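Local coordinates for thiazoline oxidase/subtilisin-like protease (Prochloron didemni, PDB 4H6X), which is a subtilisin-like protease of patellamide maturation, probably cleaving the precursor peptide and closing it into a macrocycle by transamidation, at residues E66-T69 with P70-A74; E186-V189 with Q190-K194. All coordinates share one frame; numbering follows the deposited sequence.

Both contacts are local, each within one continuous stretch, and both lie on the surface of the subtilase fold. Their nearest atoms are about 24 Å apart, and they share no helix or strand. Contact 1 marks the start of helix 70-82, which rests on helix 101-118. Contact 2 is the first turns of helix 187-197, which packs on helix 154-165 and leads to strand 201-205 of the parallel sheet. The chemistry differs accordingly. At 66-74 a threonine caps the helix, two waters bridge it to an aspartate, and a buried tyrosine ring packs against an isoleucine. At 186-194 repeated backbone bonds dominate, with a Glu-Gln bond and one leucine-isoleucine pair.

Contact 1: residues E66-T69 with P70-A74; sequences EPIT and PEDYA
T69 caps the N-terminus of helix 70-82 by taking the amide hydrogen of D72: OG1 of T69 accepts from D72 N at 3.1 Å. With chi1 at 63°, OG1 sits between the backbone N and the carbonyl carbon of T69, and this turns it to the first turn of the helix. T69 O accepts from Y73 N at 3.3 Å in a nearly straight bond. Two waters complete the cap. One joins T69 OG1 to D72 OD1 and donates to the carboxylate. The other accepts from T69 N at 2.9 Å and donates to D72 OD2. D72 OD2 is also hydrogen-bonded to T100 OG1, so the carboxylate has three polar partners, two waters and a threonine hydroxyl. On the apolar side, I68 CG2 lies over one face of the Y73 ring, 4.0 Å from its centroid and offset toward the rim. Y73 OH is bonded to N107 of helix 101-118. A serine in place of Y73 would probably leave I68 without its aromatic platform and N107 without this hydroxyl partner. The polar cap thus satisfies both N and OG1 of T69, and the negative carboxylate of D72 near the helix N-terminus is likely to be favoured by the helix dipole.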
loop_
_atom_site.group_PDB
_atom_site.type_symbol
_atom_site.label_atom_id
_atom_site.label_comp_id
_atom_site.label_asym_id
_atom_site.label_seq_id
_atom_site.Cartn_x
_atom_site.Cartn_y
_atom_site.Cartn_z
ATOM N N GLU A 66 21.246 -12.857 -2.899
ATOM C CA GLU A 66 20.901 -14.069 -3.633
ATOM C C GLU A 66 19.384 -14.221 -3.735
ATOM O O GLU A 66 18.671 -14.025 -2.743
ATOM C CB GLU A 66 21.526 -15.305 -2.973
ATOM C CG GLU A 66 22.967 -15.569 -3.396
ATOM C CD GLU A 66 23.096 -15.808 -4.892
ATOM O OE1 GLU A 66 22.676 -16.891 -5.364
ATOM O OE2 GLU A 66 23.609 -14.906 -5.600
ATOM N N PRO A 67 18.884 -14.557 -4.938
ATOM C CA PRO A 67 17.462 -14.848 -5.094
ATOM C C PRO A 67 17.035 -15.947 -4.124
ATOM O O PRO A 67 17.833 -16.818 -3.797
ATOM C CB PRO A 67 17.350 -15.323 -6.552
ATOM C CG PRO A 67 18.742 -15.684 -6.959
ATOM C CD PRO A 67 19.615 -14.725 -6.207
ATOM N N ILE A 68 15.805 -15.848 -3.631
ATOM C CA ILE A 68 15.237 -16.817 -2.706
ATOM C C ILE A 68 14.568 -17.899 -3.549
ATOM O O ILE A 68 13.847 -17.577 -4.490
ATOM C CB ILE A 68 14.181 -16.158 -1.781
ATOM C CG1 ILE A 68 14.743 -14.898 -1.095
ATOM C CG2 ILE A 68 13.607 -17.171 -0.778
ATOM C CD1 ILE A 68 15.414 -15.137 0.238
ATOM N N THR A 69 14.800 -19.170 -3.211
ATOM C CA THR A 69 14.219 -20.281 -3.981
ATOM C C THR A 69 12.698 -20.365 -3.797
ATOM O O THR A 69 12.169 -19.937 -2.758
ATOM C CB THR A 69 14.836 -21.658 -3.619
ATOM O OG1 THR A 69 14.560 -21.971 -2.254
ATOM C CG2 THR A 69 16.339 -21.670 -3.846
ATOM N N PRO A 70 11.988 -20.910 -4.809
ATOM C CA PRO A 70 10.565 -21.190 -4.621
ATOM C C PRO A 70 10.327 -22.104 -3.419
ATOM O O PRO A 70 9.342 -21.935 -2.698
ATOM C CB PRO A 70 10.170 -21.891 -5.928
ATOM C CG PRO A 70 11.147 -21.381 -6.936
ATOM C CD PRO A 70 12.435 -21.189 -6.189
ATOM N N GLU A 71 11.245 -23.047 -3.187
ATOM C CA GLU A 71 11.115 -23.987 -2.073
ATOM C C GLU A 71 11.104 -23.260 -0.730
ATOM O O GLU A 71 10.327 -23.602 0.162
ATOM C CB GLU A 71 12.231 -25.047 -2.109
ATOM C CG GLU A 71 12.215 -25.975 -3.329
ATOM C CD GLU A 71 12.449 -25.267 -4.647
ATOM O OE1 GLU A 71 13.447 -24.528 -4.791
ATOM O OE2 GLU A 71 11.620 -25.450 -5.559
ATOM N N ASP A 72 11.954 -22.242 -0.595
ATOM C CA ASP A 72 11.969 -21.427 0.620
ATOM C C ASP A 72 10.636 -20.687 0.819
ATOM O O ASP A 72 10.079 -20.694 1.919
ATOM C CB ASP A 72 13.157 -20.471 0.623
ATOM C CG ASP A 72 14.430 -21.127 1.123
ATOM O OD1 ASP A 72 14.460 -22.372 1.226
ATOM O OD2 ASP A 72 15.393 -20.402 1.432
ATOM N N TYR A 73 10.106 -20.093 -0.243
ATOM C CA TYR A 73 8.794 -19.455 -0.139
ATOM C C TYR A 73 7.710 -20.473 0.237
ATOM O O TYR A 73 6.885 -20.204 1.107
ATOM C CB TYR A 73 8.435 -18.700 -1.419
ATOM C CG TYR A 73 9.189 -17.386 -1.599
ATOM C CD1 TYR A 73 9.024 -16.325 -0.695
ATOM C CD2 TYR A 73 10.057 -17.199 -2.681
ATOM C CE1 TYR A 73 9.705 -15.126 -0.867
ATOM C CE2 TYR A 73 10.745 -16.001 -2.861
ATOM C CZ TYR A 73 10.563 -14.966 -1.956
ATOM O OH TYR A 73 11.244 -13.771 -2.131
ATOM N N ALA A 74 7.748 -21.656 -0.392
ATOM C CA ALA A 74 6.754 -22.710 -0.126
ATOM C C ALA A 74 6.777 -23.136 1.322
ATOM O O ALA A 74 5.730 -23.381 1.909
ATOM C CB ALA A 74 6.961 -23.913 -1.049
HETATM O O HOH W 1 16.251 -23.514 -0.717
HETATM O O HOH W 2 16.592 -19.377 -0.996
#

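Contact 2: residues E186-V189 with Q190-K194; sequences EILV and QAIKK
E186 and Q190 meet one helical turn apart at the start of helix 187-197, a surface alpha-helix of the subtilase fold. E186 O accepts from Q190 N, an i to i+4 backbone bond. The two side chains add a second link. Q190 NE2 donates to E186 OE2 at 3.1 Å, with an N-H...O angle of 144°. The donor reaches OE2 on its anti side, and the carboxylate and amide planes are turned 46° from each other. The bend of E186 at chi2, 49°, brings its carboxylate round to Q190, where OE2 also lies 3.4 Å from Q190 CG.

I187 follows. Its O accepts from A191 N at 3.1 Å, while its side chain rests on A157 of helix 154-165. L188 comes next on the packed side of the helix. Its O accepts from I192 N at 2.9 Å. Its CD1 lies 4.2 Å from I192 CG1, a modest apolar contact between side chains one turn apart. Both residues rest on I160, so the pair joins this helix to helix 154-165.

V189 contributes mainly through its backbone. Its O accepts from K193 N at 3.0 Å. K193 NZ forms a salt bridge with D197 OD2, one turn further on. Every carbonyl from E186 to V189 therefore holds an amide hydrogen four residues on. At L188 the carbonyl also has an apolar neighbour: I192 CG1, set beside its own backbone N, stands 3.1 Å from L188 O.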
loop_
_atom_site.group_PDB
_atom_site.type_symbol
_atom_site.label_atom_id
_atom_site.label_comp_id
_atom_site.label_asym_id
_atom_site.label_seq_id
_atom_site.Cartn_x
_atom_site.Cartn_y
_atom_site.Cartn_z
ATOM N N GLU A 186 17.080 12.150 11.910
ATOM C CA GLU A 186 17.082 13.549 11.479
ATOM C C GLU A 186 17.189 13.670 9.957
ATOM O O GLU A 186 16.466 14.463 9.343
ATOM C CB GLU A 186 18.195 14.343 12.187
ATOM C CG GLU A 186 18.378 15.796 11.739
ATOM C CD GLU A 186 17.085 16.609 11.685
ATOM O OE1 GLU A 186 16.149 16.348 12.479
ATOM O OE2 GLU A 186 17.006 17.525 10.837
ATOM N N ILE A 187 18.075 12.873 9.353
ATOM C CA ILE A 187 18.141 12.761 7.891
ATOM C C ILE A 187 16.777 12.318 7.333
ATOM O O ILE A 187 16.347 12.781 6.268
ATOM C CB ILE A 187 19.302 11.821 7.433
ATOM C CG1 ILE A 187 19.445 11.796 5.909
ATOM C CG2 ILE A 187 19.142 10.402 7.971
ATOM C CD1 ILE A 187 20.569 12.669 5.394
ATOM N N LEU A 188 16.091 11.453 8.081
ATOM C CA LEU A 188 14.798 10.921 7.679
ATOM C C LEU A 188 13.708 11.978 7.816
ATOM O O LEU A 188 12.914 12.166 6.893
ATOM C CB LEU A 188 14.454 9.632 8.449
ATOM C CG LEU A 188 13.105 8.975 8.109
ATOM C CD1 LEU A 188 12.965 8.751 6.606
ATOM C CD2 LEU A 188 12.936 7.658 8.863
ATOM N N VAL A 189 13.696 12.678 8.953
ATOM C CA VAL A 189 12.793 13.822 9.180
ATOM C C VAL A 189 12.866 14.836 8.032
ATOM O O VAL A 189 11.835 15.264 7.509
ATOM C CB VAL A 189 13.071 14.504 10.558
ATOM C CG1 VAL A 189 12.162 15.707 10.785
ATOM C CG2 VAL A 189 12.892 13.506 11.691
ATOM N N GLN A 190 14.077 15.197 7.612
ATOM C CA GLN A 190 14.244 16.162 6.512
ATOM C C GLN A 190 13.764 15.617 5.173
ATOM O O GLN A 190 13.214 16.361 4.381
ATOM C CB GLN A 190 15.701 16.616 6.364
ATOM C CG GLN A 190 16.227 17.432 7.532
ATOM C CD GLN A 190 17.581 18.056 7.241
ATOM O OE1 GLN A 190 17.803 18.627 6.163
ATOM N NE2 GLN A 190 18.498 17.954 8.203
ATOM N N ALA A 191 14.010 14.333 4.907
ATOM C CA ALA A 191 13.535 13.705 3.672
ATOM C C ALA A 191 12.005 13.692 3.617
ATOM O O ALA A 191 11.417 13.868 2.552
ATOM C CB ALA A 191 14.078 12.287 3.545
ATOM N N ILE A 192 11.375 13.461 4.767
ATOM C CA ILE A 192 9.912 13.448 4.852
ATOM C C ILE A 192 9.386 14.852 4.562
ATOM O O ILE A 192 8.439 15.009 3.797
ATOM C CB ILE A 192 9.394 12.981 6.235
ATOM C CG1 ILE A 192 9.854 11.545 6.568
ATOM C CG2 ILE A 192 7.871 13.077 6.297
ATOM C CD1 ILE A 192 9.190 10.464 5.747
ATOM N N LYS A 193 10.017 15.866 5.159
ATOM C CA LYS A 193 9.648 17.265 4.900
ATOM C C LYS A 193 9.808 17.652 3.433
ATOM O O LYS A 193 8.955 18.348 2.882
ATOM C CB LYS A 193 10.441 18.233 5.783
ATOM C CG LYS A 193 9.905 19.653 5.721
ATOM C CD LYS A 193 10.795 20.634 6.466
ATOM C CE LYS A 193 10.201 22.037 6.449
ATOM N NZ LYS A 193 10.082 22.570 5.062
ATOM N N LYS A 194 10.889 17.195 2.801
ATOM C CA LYS A 194 11.099 17.461 1.375
ATOM C C LYS A 194 9.962 16.913 0.496
ATOM O O LYS A 194 9.607 17.525 -0.516
ATOM C CB LYS A 194 12.474 16.938 0.907
ATOM C CG LYS A 194 12.787 17.223 -0.560
ATOM C CD LYS A 194 14.270 17.080 -0.894
ATOM C CE LYS A 194 14.596 17.670 -2.266
ATOM N NZ LYS A 194 16.023 17.464 -2.666
#